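Interferon-activable protein 202 (Mus musculus, PDB 4L5R) binds double-stranded DNA without sequence specificity through its first HIN-200 domain and dampens innate immune signalling by preventing activation of the AIM2 inflammasome. Local coordinates at residues 5-10 with 190-195; 50-55 with 124-129; 68-73 with 80-85; 176-181 with 185-190. All coordinates share one frame; numbering follows the deposited sequence.

Contact 1: 5-10 with 190-195; sequences NISKGA and GNHSFI. With nucleotides of chain B; nucleotides of chain C.
At the DNA-facing junction of the two halves of this first HIN-200 domain, Ser7 meets the edge of the His192 imidazole, and Asn5 reaches it through a water. Ser7 OG lies close to the ring plane, 3.6 Å from His192 CE1; its polar partner is Glu81. Asn5 works through its backbone: the water donates to Asn5 O at 2.6 Å and sits 2.9 Å from His192 NE2, also in the ring plane. His192 ND1 bonds to Lys52, so both ring nitrogens have a polar partner. Asn191 OD1 lies 3.4 Å above the His192 ring plane. With CG set between its backbone N and carbonyl carbon (chi1 66°), Asn191 sends ND2 to OP1 of DT5 of chain B at 2.9 Å, and Asn191 N reaches OP2 of DG6 of chain B at 2.8 Å. Gly190, lacking a CB, allows that phosphate to come close. Asn191, in the type I beta turn 190-193, thus holds two adjacent phosphates, as expected of sequence-independent backbone recognition.

Contact 2: 50-55 with 124-129; sequences RVKVFN and LIYGVF. With NA (sodium ion), chain D.
Leu124 starts the contact by laying CD1 against the amino end of Lys52, with CD1 3.7 Å from Lys52 NZ. The lysine chain runs extended beyond CG, and its NZ is hydrogen-bonded to His192 and Ser175, so the leucine methyl packs beside an already bonded amine. Tyr126 carries most of the contact. Arg50 slides across one face of its ring in the opposite direction: Arg50 CG stands 3.8 Å from the ring centroid and 9° off the normal, a CH-pi contact. The bend at chi2 folds the rest of Arg50 along the tyrosine, bringing Arg50 NE to 3.8 Å from Tyr126 CG and the guanidinium face over Tyr126 CB, with the two planes 17° apart. At the far end of the ring, a water joins Tyr126 OH, at 2.8 Å, to Val51 O, at 2.7 Å. The strands 50-53 and 124-129 belong to different sheets and run at 104° to each other, so side chains and water span the gap. Past strand 50-53, Phe54 O binds the sodium ion at 2.8 Å together with Asn36. Arg50 NH1 bonds to Thr41 and Ala107, implying that the cationic tip is held elsewhere while its aliphatic stem covers the tyrosine face.

Contact 3: 68-73 with 80-85; sequences ITISKY and LEINET
Ile70 and Ile82 cross at about a right angle, their CD1 methyls meeting at 3.8 Å. In both, CG1 lies beside the backbone N and the chain extends beyond it, so these beta-branched residues, well suited to strands, reach each other with their ends. Tyr73 comes at Leu80 obliquely: Tyr73 CE2 is 4.1 Å from Leu80 CG. Nearer the backbone, Tyr73 CB packs 4.0 Å from Ile82 CG1. Tyr73 CG sits between its backbone N and carbonyl carbon (chi1 63°), and the ring lies nearly parallel to that of His13 and has Ser71 CA at its edge. The two segments belong to the hairpin of strands 67-76 and 79-82 in the first OB fold, and Lys72 and Tyr73 form a G1 beta bulge opposite His13, with Lys72 at the positive phi (57°) expected of its first position. At Lys72 the two chains have moved apart, and a water bridges them, donating to Lys72 O at 2.9 Å and accepting from Asn83 N at 2.9 Å. The Lys72 side chain, bent at chi3, crosses Thr85 at about a right angle to make a weak NZ bond to Thr85 O at 3.4 Å. Asn83 OD1 closes an Asx turn by accepting from Thr85 N at 3.0 Å, the donor standing 59° out of the carbonyl plane, while Asn83 ND2 bonds to Pro2 and Lys4.

Contact 4: 176-181 with 185-190; sequences FHLRKG and PILHSG. With nucleotides of chain B.
OP2 of DG7 of chain B is gripped at the edge of the Arg179 guanidinium, by Arg179 NE at 2.8 Å and, more weakly, by Arg179 NH2 at 3.2 Å; a water that accepts from Arg179 NH2 also reaches OP2 and Ser189 O. The guanidinium lies flat on the His188 ring, centres 3.6 Å apart and planes at 4°, with C8 of DG7 of chain B beyond its opposite face. With CG anti to the backbone N (chi1 -165°), the His188 ring is held by ND1 donating to Ser189 O at 2.8 Å, in the carbonyl plane on a lone pair. These residues belong to the antiparallel hairpin of strands 176-179 and 186-188 in the second OB fold: His177-His188 and Arg179-Ile186 are hydrogen-bonded pairs, Arg179 N reaching Ile186 O at 2.9 Å. Between them, Leu178 and Leu187 put apolar side chains on the other face, Leu178 CD1 meeting Leu187 CD2 at 4.0 Å. His177 ND1 donates to OP1 of DG7 of chain B at 2.9 Å, in the ring plane, and Gly190, without a CB, fits against His177 NE2. Lys180 N bonds OP2 of DT8 of chain B at 2.8 Å, its NZ being turned to Leu119.

From the N terminus, contact 1 opens in the loop at 5-10 and closes last, at 190-195, so the other three contacts nest inside it. Contact 2 opens at 50-55 in the first sheet and closes at 124-129 in the second; within it lies contact 3, a short hairpin wholly in the first sheet. Contact 4 follows in series after contact 2, a hairpin in the second sheet, and Gly190 belongs to both it and contact 1. None cross. Contacts 1 and 2 therefore tie the two OB folds together, and they adjoin where 50-55 packs on 190-195. Contact 3 adjoins both through Ser7 with Glu81 and through strand pairing, while about 9 Å separates its nearest atoms from those of contact 4.

Contact 1: 5-10 with 190-195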
# COMPACT_ATOMS: atom_id res chain seq x y z
N ASN A 5 -15.10 5.68 -4.37
CA ASN A 5 -14.06 4.85 -3.79
C ASN A 5 -12.85 5.58 -3.21
O ASN A 5 -11.97 4.94 -2.62
CB ASN A 5 -13.60 3.77 -4.77
CG ASN A 5 -14.63 2.69 -4.97
OD1 ASN A 5 -15.56 2.55 -4.18
ND2 ASN A 5 -14.48 1.91 -6.04
N ILE A 6 -12.80 6.90 -3.37
CA ILE A 6 -11.66 7.67 -2.84
C ILE A 6 -11.78 7.87 -1.32
O ILE A 6 -12.87 8.01 -0.79
CB ILE A 6 -11.52 9.04 -3.53
CG1 ILE A 6 -11.33 8.87 -5.03
CG2 ILE A 6 -10.35 9.83 -2.94
CD1 ILE A 6 -10.07 8.09 -5.40
N SER A 7 -10.64 7.91 -0.64
CA SER A 7 -10.63 8.07 0.82
C SER A 7 -11.13 9.44 1.26
O SER A 7 -11.04 10.42 0.52
CB SER A 7 -9.22 7.82 1.38
OG SER A 7 -8.86 6.45 1.28
N LYS A 8 -11.66 9.50 2.48
CA LYS A 8 -12.14 10.75 3.08
C LYS A 8 -11.05 11.81 3.11
O LYS A 8 -9.92 11.54 3.51
CB LYS A 8 -12.65 10.51 4.51
CG LYS A 8 -13.87 9.62 4.61
CD LYS A 8 -14.40 9.56 6.05
CE LYS A 8 -13.44 8.83 6.98
NZ LYS A 8 -13.20 9.60 8.24
N GLY A 9 -11.40 13.03 2.70
CA GLY A 9 -10.49 14.15 2.80
C GLY A 9 -9.40 14.23 1.74
O GLY A 9 -8.52 15.09 1.81
N ALA A 10 -9.44 13.33 0.76
CA ALA A 10 -8.39 13.30 -0.25
C ALA A 10 -8.46 14.53 -1.16
O ALA A 10 -9.53 15.07 -1.41
CB ALA A 10 -8.45 12.02 -1.07
N GLY A 190 -7.55 -2.34 7.62
CA GLY A 190 -8.57 -1.36 7.26
C GLY A 190 -9.19 -1.77 5.93
O GLY A 190 -8.87 -2.83 5.39
N ASN A 191 -10.08 -0.94 5.39
CA ASN A 191 -10.82 -1.40 4.21
C ASN A 191 -9.91 -1.81 3.06
O ASN A 191 -10.23 -2.76 2.34
CB ASN A 191 -11.92 -0.44 3.79
CG ASN A 191 -11.38 0.88 3.30
OD1 ASN A 191 -10.26 1.26 3.65
ND2 ASN A 191 -12.17 1.59 2.50
N HIS A 192 -8.75 -1.15 2.93
CA HIS A 192 -7.82 -1.42 1.83
C HIS A 192 -6.68 -2.39 2.14
O HIS A 192 -5.85 -2.66 1.27
CB HIS A 192 -7.19 -0.11 1.30
CG HIS A 192 -8.19 0.91 0.86
ND1 HIS A 192 -8.03 2.26 1.12
CD2 HIS A 192 -9.35 0.80 0.17
CE1 HIS A 192 -9.05 2.93 0.61
NE2 HIS A 192 -9.87 2.07 0.03
N SER A 193 -6.59 -2.91 3.36
CA SER A 193 -5.44 -3.73 3.70
C SER A 193 -5.31 -4.99 2.87
O SER A 193 -6.31 -5.60 2.46
CB SER A 193 -5.42 -4.09 5.20
OG SER A 193 -5.57 -2.92 5.99
N PHE A 194 -4.07 -5.38 2.62
CA PHE A 194 -3.74 -6.55 1.83
C PHE A 194 -2.52 -7.21 2.45
O PHE A 194 -1.54 -6.53 2.82
CB PHE A 194 -3.45 -6.14 0.38
CG PHE A 194 -3.22 -7.29 -0.56
CD1 PHE A 194 -4.31 -7.98 -1.13
CD2 PHE A 194 -1.93 -7.65 -0.94
CE1 PHE A 194 -4.09 -9.02 -2.03
CE2 PHE A 194 -1.71 -8.69 -1.84
CZ PHE A 194 -2.80 -9.37 -2.38
N ILE A 195 -2.58 -8.53 2.59
CA ILE A 195 -1.49 -9.25 3.20
C ILE A 195 -1.10 -10.47 2.38
O ILE A 195 -1.96 -11.22 1.90
CB ILE A 195 -1.89 -9.65 4.64
CG1 ILE A 195 -0.78 -10.44 5.31
CG2 ILE A 195 -3.20 -10.44 4.62
CD1 ILE A 195 -1.12 -10.77 6.75
P DT B 5 -15.83 1.11 3.58
OP1 DT B 5 -14.99 1.00 2.36
OP2 DT B 5 -16.32 -0.12 4.25
O5' DT B 5 -15.05 1.95 4.71
C5' DT B 5 -14.64 3.28 4.45
C4' DT B 5 -14.13 3.92 5.72
O4' DT B 5 -15.23 4.30 6.58
C3' DT B 5 -13.21 3.03 6.56
O3' DT B 5 -11.89 3.56 6.43
C2' DT B 5 -13.76 3.13 7.98
C1' DT B 5 -14.70 4.34 7.88
N1 DT B 5 -15.82 4.36 8.87
C2 DT B 5 -15.94 5.48 9.67
O2 DT B 5 -15.18 6.44 9.60
N3 DT B 5 -16.98 5.43 10.54
C4 DT B 5 -17.91 4.42 10.73
O4 DT B 5 -18.80 4.51 11.58
C5 DT B 5 -17.72 3.28 9.87
C7 DT B 5 -18.65 2.10 9.96
C6 DT B 5 -16.70 3.30 8.99
P DG B 6 -10.61 2.74 6.96
OP1 DG B 6 -9.40 3.33 6.34
OP2 DG B 6 -10.89 1.29 6.82
O5' DG B 6 -10.58 3.08 8.53
C5' DG B 6 -10.23 4.40 8.95
C4' DG B 6 -10.48 4.54 10.43
O4' DG B 6 -11.91 4.74 10.66
C3' DG B 6 -10.06 3.33 11.26
O3' DG B 6 -9.28 3.72 12.39
C2' DG B 6 -11.39 2.77 11.75
C1' DG B 6 -12.12 4.10 11.89
N9 DG B 6 -13.52 3.95 12.29
C8 DG B 6 -14.45 3.03 11.86
N7 DG B 6 -15.60 3.14 12.47
C5 DG B 6 -15.41 4.19 13.36
C6 DG B 6 -16.29 4.78 14.29
O6 DG B 6 -17.47 4.48 14.52
N1 DG B 6 -15.68 5.82 15.00
C2 DG B 6 -14.38 6.23 14.81
N2 DG B 6 -13.94 7.25 15.57
N3 DG B 6 -13.55 5.69 13.94
C4 DG B 6 -14.13 4.69 13.26
P DC C 16 -14.04 16.43 7.85
OP1 DC C 16 -12.77 17.13 7.55
OP2 DC C 16 -15.22 17.17 8.35
O5' DC C 16 -14.50 15.64 6.54
C5' DC C 16 -13.72 14.56 6.09
C4' DC C 16 -14.63 13.59 5.36
O4' DC C 16 -15.61 13.04 6.27
C3' DC C 16 -15.42 14.22 4.22
O3' DC C 16 -14.92 13.64 3.04
C2' DC C 16 -16.89 13.87 4.51
C1' DC C 16 -16.76 12.73 5.53
N1 DC C 16 -17.88 12.55 6.50
C2 DC C 16 -18.67 11.40 6.41
O2 DC C 16 -18.44 10.58 5.51
N3 DC C 16 -19.68 11.21 7.30
C4 DC C 16 -19.90 12.11 8.25
N4 DC C 16 -20.91 11.88 9.10
C5 DC C 16 -19.10 13.29 8.37
C6 DC C 16 -18.11 13.47 7.48
O HOH W 1 -12.33 2.66 -1.45

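Contact 2: 50-55 with 124-129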
# COMPACT_ATOMS: atom_id res chain seq x y z
N ARG A 50 3.23 5.38 -2.34
CA ARG A 50 2.32 4.24 -2.38
C ARG A 50 1.08 4.71 -3.13
O ARG A 50 0.69 5.87 -3.04
CB ARG A 50 1.91 3.80 -0.96
CG ARG A 50 3.06 3.61 -0.00
CD ARG A 50 3.96 2.43 -0.35
NE ARG A 50 5.00 2.26 0.68
CZ ARG A 50 6.11 1.54 0.53
NH1 ARG A 50 6.34 0.92 -0.62
NH2 ARG A 50 7.00 1.46 1.52
N VAL A 51 0.46 3.78 -3.85
CA VAL A 51 -0.64 4.10 -4.72
C VAL A 51 -1.73 3.05 -4.50
O VAL A 51 -1.44 1.86 -4.33
CB VAL A 51 -0.20 4.04 -6.20
CG1 VAL A 51 -1.34 4.54 -7.13
CG2 VAL A 51 1.10 4.83 -6.42
N LYS A 52 -2.97 3.52 -4.45
CA LYS A 52 -4.13 2.62 -4.46
C LYS A 52 -4.88 2.88 -5.74
O LYS A 52 -5.27 4.02 -6.03
CB LYS A 52 -5.03 2.86 -3.26
CG LYS A 52 -4.40 2.46 -1.91
CD LYS A 52 -5.18 3.04 -0.73
CE LYS A 52 -4.58 2.55 0.60
NZ LYS A 52 -5.39 3.01 1.75
N VAL A 53 -5.10 1.81 -6.52
CA VAL A 53 -5.69 1.96 -7.84
C VAL A 53 -7.03 1.21 -7.85
O VAL A 53 -7.09 0.06 -7.46
CB VAL A 53 -4.76 1.42 -8.94
CG1 VAL A 53 -5.36 1.67 -10.33
CG2 VAL A 53 -3.35 2.06 -8.84
N PHE A 54 -8.09 1.90 -8.26
CA PHE A 54 -9.44 1.36 -8.17
C PHE A 54 -10.01 1.04 -9.53
O PHE A 54 -11.04 0.39 -9.66
CB PHE A 54 -10.35 2.34 -7.42
CG PHE A 54 -9.89 2.59 -6.02
CD1 PHE A 54 -10.08 1.63 -5.05
CD2 PHE A 54 -9.21 3.74 -5.70
CE1 PHE A 54 -9.61 1.83 -3.75
CE2 PHE A 54 -8.74 3.95 -4.40
CZ PHE A 54 -8.95 3.00 -3.43
N ASN A 55 -9.32 1.50 -10.55
CA ASN A 55 -9.78 1.28 -11.91
C ASN A 55 -9.02 0.13 -12.53
O ASN A 55 -7.85 0.27 -12.86
CB ASN A 55 -9.60 2.56 -12.73
CG ASN A 55 -10.05 2.40 -14.15
OD1 ASN A 55 -10.55 1.34 -14.53
ND2 ASN A 55 -9.89 3.45 -14.96
N LEU A 124 -0.77 4.82 7.98
CA LEU A 124 -0.79 3.61 7.16
C LEU A 124 0.60 3.01 7.05
O LEU A 124 1.57 3.70 6.75
CB LEU A 124 -1.34 3.91 5.77
CG LEU A 124 -2.79 4.36 5.79
CD1 LEU A 124 -3.30 4.64 4.38
CD2 LEU A 124 -3.65 3.31 6.51
N ILE A 125 0.68 1.71 7.31
CA ILE A 125 1.95 1.03 7.38
C ILE A 125 2.09 -0.02 6.29
O ILE A 125 1.18 -0.83 6.06
CB ILE A 125 2.11 0.31 8.76
CG1 ILE A 125 1.95 1.32 9.89
CG2 ILE A 125 3.43 -0.43 8.83
CD1 ILE A 125 2.93 2.51 9.84
N TYR A 126 3.25 -0.03 5.65
CA TYR A 126 3.54 -1.00 4.62
C TYR A 126 4.89 -1.58 4.95
O TYR A 126 5.76 -0.87 5.46
CB TYR A 126 3.69 -0.29 3.26
CG TYR A 126 2.45 0.31 2.66
CD1 TYR A 126 1.84 1.42 3.24
CD2 TYR A 126 1.90 -0.20 1.48
CE1 TYR A 126 0.72 1.99 2.66
CE2 TYR A 126 0.78 0.36 0.90
CZ TYR A 126 0.19 1.46 1.50
OH TYR A 126 -0.92 2.02 0.92
N GLY A 127 5.10 -2.85 4.61
CA GLY A 127 6.42 -3.43 4.81
C GLY A 127 6.47 -4.94 4.76
O GLY A 127 5.43 -5.60 4.64
N VAL A 128 7.68 -5.48 4.85
CA VAL A 128 7.92 -6.92 4.85
C VAL A 128 8.55 -7.26 6.19
O VAL A 128 9.55 -6.63 6.60
CB VAL A 128 8.91 -7.29 3.74
CG1 VAL A 128 9.22 -8.78 3.76
CG2 VAL A 128 8.38 -6.84 2.37
N PHE A 129 7.97 -8.23 6.90
CA PHE A 129 8.43 -8.54 8.26
C PHE A 129 8.51 -10.04 8.50
O PHE A 129 7.68 -10.82 7.99
CB PHE A 129 7.44 -7.99 9.29
CG PHE A 129 7.14 -6.53 9.14
CD1 PHE A 129 6.13 -6.11 8.29
CD2 PHE A 129 7.86 -5.59 9.86
CE1 PHE A 129 5.85 -4.76 8.16
CE2 PHE A 129 7.58 -4.24 9.74
CZ PHE A 129 6.57 -3.83 8.89
NA NA D . -13.11 -0.52 -7.94
O HOH W 2 -0.91 1.21 -1.75

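Contact 3: 68-73 with 80-85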
# COMPACT_ATOMS: atom_id res chain seq x y z
N ILE A 68 4.67 6.41 -16.64
CA ILE A 68 3.31 6.80 -16.93
C ILE A 68 3.03 8.19 -16.40
O ILE A 68 3.66 8.65 -15.44
CB ILE A 68 2.29 5.79 -16.36
CG1 ILE A 68 2.43 5.66 -14.84
CG2 ILE A 68 2.45 4.43 -17.04
CD1 ILE A 68 1.36 4.76 -14.19
N THR A 69 2.08 8.87 -17.03
CA THR A 69 1.74 10.24 -16.66
C THR A 69 0.31 10.25 -16.14
O THR A 69 -0.62 9.84 -16.85
CB THR A 69 1.87 11.20 -17.85
OG1 THR A 69 3.24 11.26 -18.27
CG2 THR A 69 1.41 12.59 -17.46
N ILE A 70 0.15 10.71 -14.91
CA ILE A 70 -1.14 10.64 -14.24
C ILE A 70 -1.68 12.03 -13.94
O ILE A 70 -0.93 12.91 -13.51
CB ILE A 70 -1.01 9.86 -12.91
CG1 ILE A 70 -0.43 8.47 -13.16
CG2 ILE A 70 -2.37 9.76 -12.24
CD1 ILE A 70 -0.04 7.73 -11.88
N SER A 71 -2.98 12.21 -14.15
CA SER A 71 -3.63 13.46 -13.82
C SER A 71 -5.05 13.20 -13.33
O SER A 71 -5.64 12.15 -13.64
CB SER A 71 -3.66 14.39 -15.04
OG SER A 71 -4.26 13.75 -16.14
N LYS A 72 -5.59 14.16 -12.58
CA LYS A 72 -6.90 14.01 -11.95
C LYS A 72 -6.90 12.78 -11.03
O LYS A 72 -7.84 11.98 -11.01
CB LYS A 72 -8.01 13.97 -13.00
CG LYS A 72 -8.12 15.26 -13.82
CD LYS A 72 -9.17 15.15 -14.92
CE LYS A 72 -10.58 15.17 -14.34
NZ LYS A 72 -11.55 14.39 -15.19
N TYR A 73 -5.81 12.64 -10.30
CA TYR A 73 -5.68 11.63 -9.26
C TYR A 73 -5.84 12.35 -7.93
O TYR A 73 -5.83 13.58 -7.87
CB TYR A 73 -4.31 10.97 -9.34
CG TYR A 73 -3.16 11.93 -9.09
CD1 TYR A 73 -2.61 12.68 -10.13
CD2 TYR A 73 -2.63 12.10 -7.81
CE1 TYR A 73 -1.55 13.57 -9.89
CE2 TYR A 73 -1.58 12.98 -7.56
CZ TYR A 73 -1.05 13.71 -8.61
OH TYR A 73 -0.02 14.59 -8.38
N LEU A 80 -1.27 8.15 -3.03
CA LEU A 80 -1.97 8.52 -4.25
C LEU A 80 -3.12 7.54 -4.47
O LEU A 80 -2.93 6.33 -4.34
CB LEU A 80 -1.01 8.45 -5.43
CG LEU A 80 -0.12 9.67 -5.70
CD1 LEU A 80 0.09 10.52 -4.47
CD2 LEU A 80 1.19 9.25 -6.34
N GLU A 81 -4.30 8.07 -4.78
CA GLU A 81 -5.47 7.23 -5.05
C GLU A 81 -6.00 7.56 -6.43
O GLU A 81 -6.14 8.73 -6.79
CB GLU A 81 -6.54 7.45 -3.99
CG GLU A 81 -6.07 7.01 -2.57
CD GLU A 81 -7.16 7.06 -1.51
OE1 GLU A 81 -8.26 7.57 -1.79
OE2 GLU A 81 -6.90 6.57 -0.38
N ILE A 82 -6.27 6.52 -7.21
CA ILE A 82 -6.60 6.70 -8.60
C ILE A 82 -7.87 5.93 -8.92
O ILE A 82 -7.91 4.71 -8.79
CB ILE A 82 -5.46 6.22 -9.51
CG1 ILE A 82 -4.16 6.99 -9.17
CG2 ILE A 82 -5.87 6.35 -11.01
CD1 ILE A 82 -2.93 6.43 -9.81
N ASN A 83 -8.92 6.65 -9.32
CA ASN A 83 -10.14 6.00 -9.79
C ASN A 83 -10.41 6.31 -11.25
O ASN A 83 -9.52 6.76 -11.98
CB ASN A 83 -11.35 6.32 -8.90
CG ASN A 83 -11.71 7.79 -8.90
OD1 ASN A 83 -11.15 8.60 -9.64
ND2 ASN A 83 -12.69 8.14 -8.07
N GLU A 84 -11.64 6.06 -11.69
CA GLU A 84 -12.00 6.26 -13.09
C GLU A 84 -11.91 7.72 -13.50
O GLU A 84 -11.81 8.03 -14.68
CB GLU A 84 -13.40 5.70 -13.37
CG GLU A 84 -13.50 4.21 -13.14
CD GLU A 84 -14.89 3.65 -13.46
N THR A 85 -11.93 8.61 -12.51
CA THR A 85 -11.79 10.04 -12.79
C THR A 85 -10.44 10.39 -13.41
O THR A 85 -10.34 11.32 -14.21
CB THR A 85 -12.03 10.88 -11.52
OG1 THR A 85 -13.39 10.74 -11.11
CG2 THR A 85 -11.73 12.35 -11.77
O HOH W 3 -8.53 9.52 -9.74

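Contact 4: 176-181 with 185-190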
# COMPACT_ATOMS: atom_id res chain seq x y z
N PHE A 176 -1.78 -1.13 6.37
CA PHE A 176 -2.28 -1.43 7.70
C PHE A 176 -2.32 -0.15 8.54
O PHE A 176 -1.61 0.79 8.24
CB PHE A 176 -1.44 -2.52 8.36
CG PHE A 176 -1.93 -3.91 8.05
CD1 PHE A 176 -1.80 -4.43 6.78
CD2 PHE A 176 -2.55 -4.67 9.03
CE1 PHE A 176 -2.27 -5.69 6.47
CE2 PHE A 176 -3.02 -5.94 8.73
CZ PHE A 176 -2.87 -6.46 7.45
N HIS A 177 -3.15 -0.13 9.57
CA HIS A 177 -3.31 1.08 10.37
C HIS A 177 -2.63 0.94 11.73
O HIS A 177 -2.92 0.00 12.47
CB HIS A 177 -4.80 1.39 10.54
CG HIS A 177 -5.53 1.60 9.25
ND1 HIS A 177 -6.43 2.62 9.07
CD2 HIS A 177 -5.49 0.92 8.08
CE1 HIS A 177 -6.91 2.57 7.84
NE2 HIS A 177 -6.36 1.55 7.21
N LEU A 178 -1.74 1.86 12.06
CA LEU A 178 -1.16 1.86 13.40
C LEU A 178 -2.22 2.27 14.43
O LEU A 178 -2.84 3.32 14.29
CB LEU A 178 0.03 2.83 13.48
CG LEU A 178 0.67 2.91 14.88
CD1 LEU A 178 1.26 1.58 15.31
CD2 LEU A 178 1.74 4.02 14.91
N ARG A 179 -2.41 1.43 15.45
CA ARG A 179 -3.28 1.77 16.57
C ARG A 179 -2.45 1.80 17.87
O ARG A 179 -1.48 1.07 18.01
CB ARG A 179 -4.46 0.78 16.69
CG ARG A 179 -5.52 0.96 15.58
CD ARG A 179 -6.76 0.09 15.82
NE ARG A 179 -7.70 0.19 14.70
CZ ARG A 179 -8.88 -0.41 14.64
NH1 ARG A 179 -9.29 -1.16 15.66
NH2 ARG A 179 -9.65 -0.26 13.58
N LYS A 180 -2.83 2.67 18.79
CA LYS A 180 -2.04 2.84 20.01
C LYS A 180 -2.95 2.92 21.23
O LYS A 180 -3.57 1.94 21.62
CB LYS A 180 -1.16 4.09 19.90
CG LYS A 180 -0.25 4.08 18.67
CD LYS A 180 0.43 5.43 18.44
CE LYS A 180 1.75 5.52 19.18
NZ LYS A 180 2.46 6.80 18.88
N GLY A 181 -3.01 4.11 21.83
CA GLY A 181 -3.82 4.32 23.02
C GLY A 181 -3.19 3.67 24.23
O GLY A 181 -2.05 3.21 24.18
N PRO A 185 0.77 -0.86 21.18
CA PRO A 185 0.47 -0.50 19.79
C PRO A 185 0.34 -1.77 18.95
O PRO A 185 0.98 -2.78 19.26
CB PRO A 185 1.70 0.30 19.35
CG PRO A 185 2.32 0.78 20.62
CD PRO A 185 2.06 -0.29 21.63
N ILE A 186 -0.46 -1.72 17.89
CA ILE A 186 -0.62 -2.86 17.01
C ILE A 186 -0.84 -2.34 15.60
O ILE A 186 -1.08 -1.15 15.41
CB ILE A 186 -1.86 -3.70 17.38
CG1 ILE A 186 -3.13 -2.86 17.21
CG2 ILE A 186 -1.75 -4.27 18.81
CD1 ILE A 186 -4.42 -3.65 17.42
N LEU A 187 -0.77 -3.24 14.63
CA LEU A 187 -1.16 -2.89 13.27
C LEU A 187 -2.48 -3.59 12.97
O LEU A 187 -2.58 -4.81 13.13
CB LEU A 187 -0.10 -3.36 12.29
CG LEU A 187 1.29 -2.82 12.58
CD1 LEU A 187 2.27 -3.38 11.55
CD2 LEU A 187 1.24 -1.29 12.56
N HIS A 188 -3.48 -2.83 12.56
CA HIS A 188 -4.84 -3.35 12.38
C HIS A 188 -5.27 -3.15 10.93
O HIS A 188 -4.96 -2.12 10.31
CB HIS A 188 -5.81 -2.63 13.33
CG HIS A 188 -7.13 -3.31 13.49
ND1 HIS A 188 -8.13 -3.24 12.54
CD2 HIS A 188 -7.63 -4.07 14.50
CE1 HIS A 188 -9.18 -3.92 12.95
NE2 HIS A 188 -8.90 -4.44 14.14
N SER A 189 -5.98 -4.12 10.36
CA SER A 189 -6.41 -3.99 8.98
C SER A 189 -7.44 -2.87 8.84
O SER A 189 -8.12 -2.51 9.81
CB SER A 189 -7.01 -5.31 8.48
OG SER A 189 -8.07 -5.72 9.32
N GLY A 190 -7.55 -2.34 7.62
CA GLY A 190 -8.57 -1.36 7.26
C GLY A 190 -9.19 -1.77 5.93
O GLY A 190 -8.87 -2.83 5.39
P DG B 7 -7.71 3.40 12.45
OP1 DG B 7 -7.05 4.19 11.39
OP2 DG B 7 -7.54 1.93 12.52
O5' DG B 7 -7.28 3.95 13.90
C5' DG B 7 -7.15 5.36 14.08
C4' DG B 7 -7.63 5.75 15.47
O4' DG B 7 -9.07 5.70 15.54
C3' DG B 7 -7.09 4.88 16.60
O3' DG B 7 -6.65 5.74 17.62
C2' DG B 7 -8.29 4.05 17.05
C1' DG B 7 -9.44 4.98 16.71
N9 DG B 7 -10.70 4.28 16.45
C8 DG B 7 -10.98 3.41 15.42
N7 DG B 7 -12.21 2.95 15.47
C5 DG B 7 -12.77 3.56 16.58
C6 DG B 7 -14.08 3.47 17.13
O6 DG B 7 -15.04 2.79 16.74
N1 DG B 7 -14.21 4.26 18.27
C2 DG B 7 -13.21 5.04 18.81
N2 DG B 7 -13.51 5.74 19.91
N3 DG B 7 -12.00 5.15 18.29
C4 DG B 7 -11.85 4.38 17.19
P DT B 8 -5.85 5.18 18.89
OP1 DT B 8 -4.86 6.21 19.30
OP2 DT B 8 -5.43 3.79 18.60
O5' DT B 8 -6.97 5.04 20.01
C5' DT B 8 -7.68 6.19 20.43
C4' DT B 8 -8.62 5.81 21.55
O4' DT B 8 -9.77 5.13 21.02
C3' DT B 8 -8.03 4.89 22.62
O3' DT B 8 -8.10 5.59 23.84
C2' DT B 8 -8.90 3.63 22.61
C1' DT B 8 -10.17 4.12 21.93
N1 DT B 8 -10.93 3.16 21.08
C2 DT B 8 -12.26 2.94 21.37
O2 DT B 8 -12.84 3.47 22.29
N3 DT B 8 -12.88 2.06 20.53
C4 DT B 8 -12.33 1.40 19.45
O4 DT B 8 -13.01 0.63 18.76
C5 DT B 8 -10.94 1.67 19.20
C7 DT B 8 -10.22 1.01 18.06
C6 DT B 8 -10.31 2.54 20.01
P DG B 6 -10.61 2.74 6.96
OP1 DG B 6 -9.40 3.33 6.34
OP2 DG B 6 -10.89 1.29 6.82
O5' DG B 6 -10.58 3.08 8.53
C5' DG B 6 -10.23 4.40 8.95
C4' DG B 6 -10.48 4.54 10.43
O4' DG B 6 -11.91 4.74 10.66
C3' DG B 6 -10.06 3.33 11.26
O3' DG B 6 -9.28 3.72 12.39
C2' DG B 6 -11.39 2.77 11.75
C1' DG B 6 -12.12 4.10 11.89
N9 DG B 6 -13.52 3.95 12.29
C8 DG B 6 -14.45 3.03 11.86
N7 DG B 6 -15.60 3.14 12.47
C5 DG B 6 -15.41 4.19 13.36
C6 DG B 6 -16.29 4.78 14.29
O6 DG B 6 -17.47 4.48 14.52
N1 DG B 6 -15.68 5.82 15.00
C2 DG B 6 -14.38 6.23 14.81
N2 DG B 6 -13.94 7.25 15.57
N3 DG B 6 -13.55 5.69 13.94
C4 DG B 6 -14.13 4.69 13.26
O HOH W 4 -8.44 0.09 10.75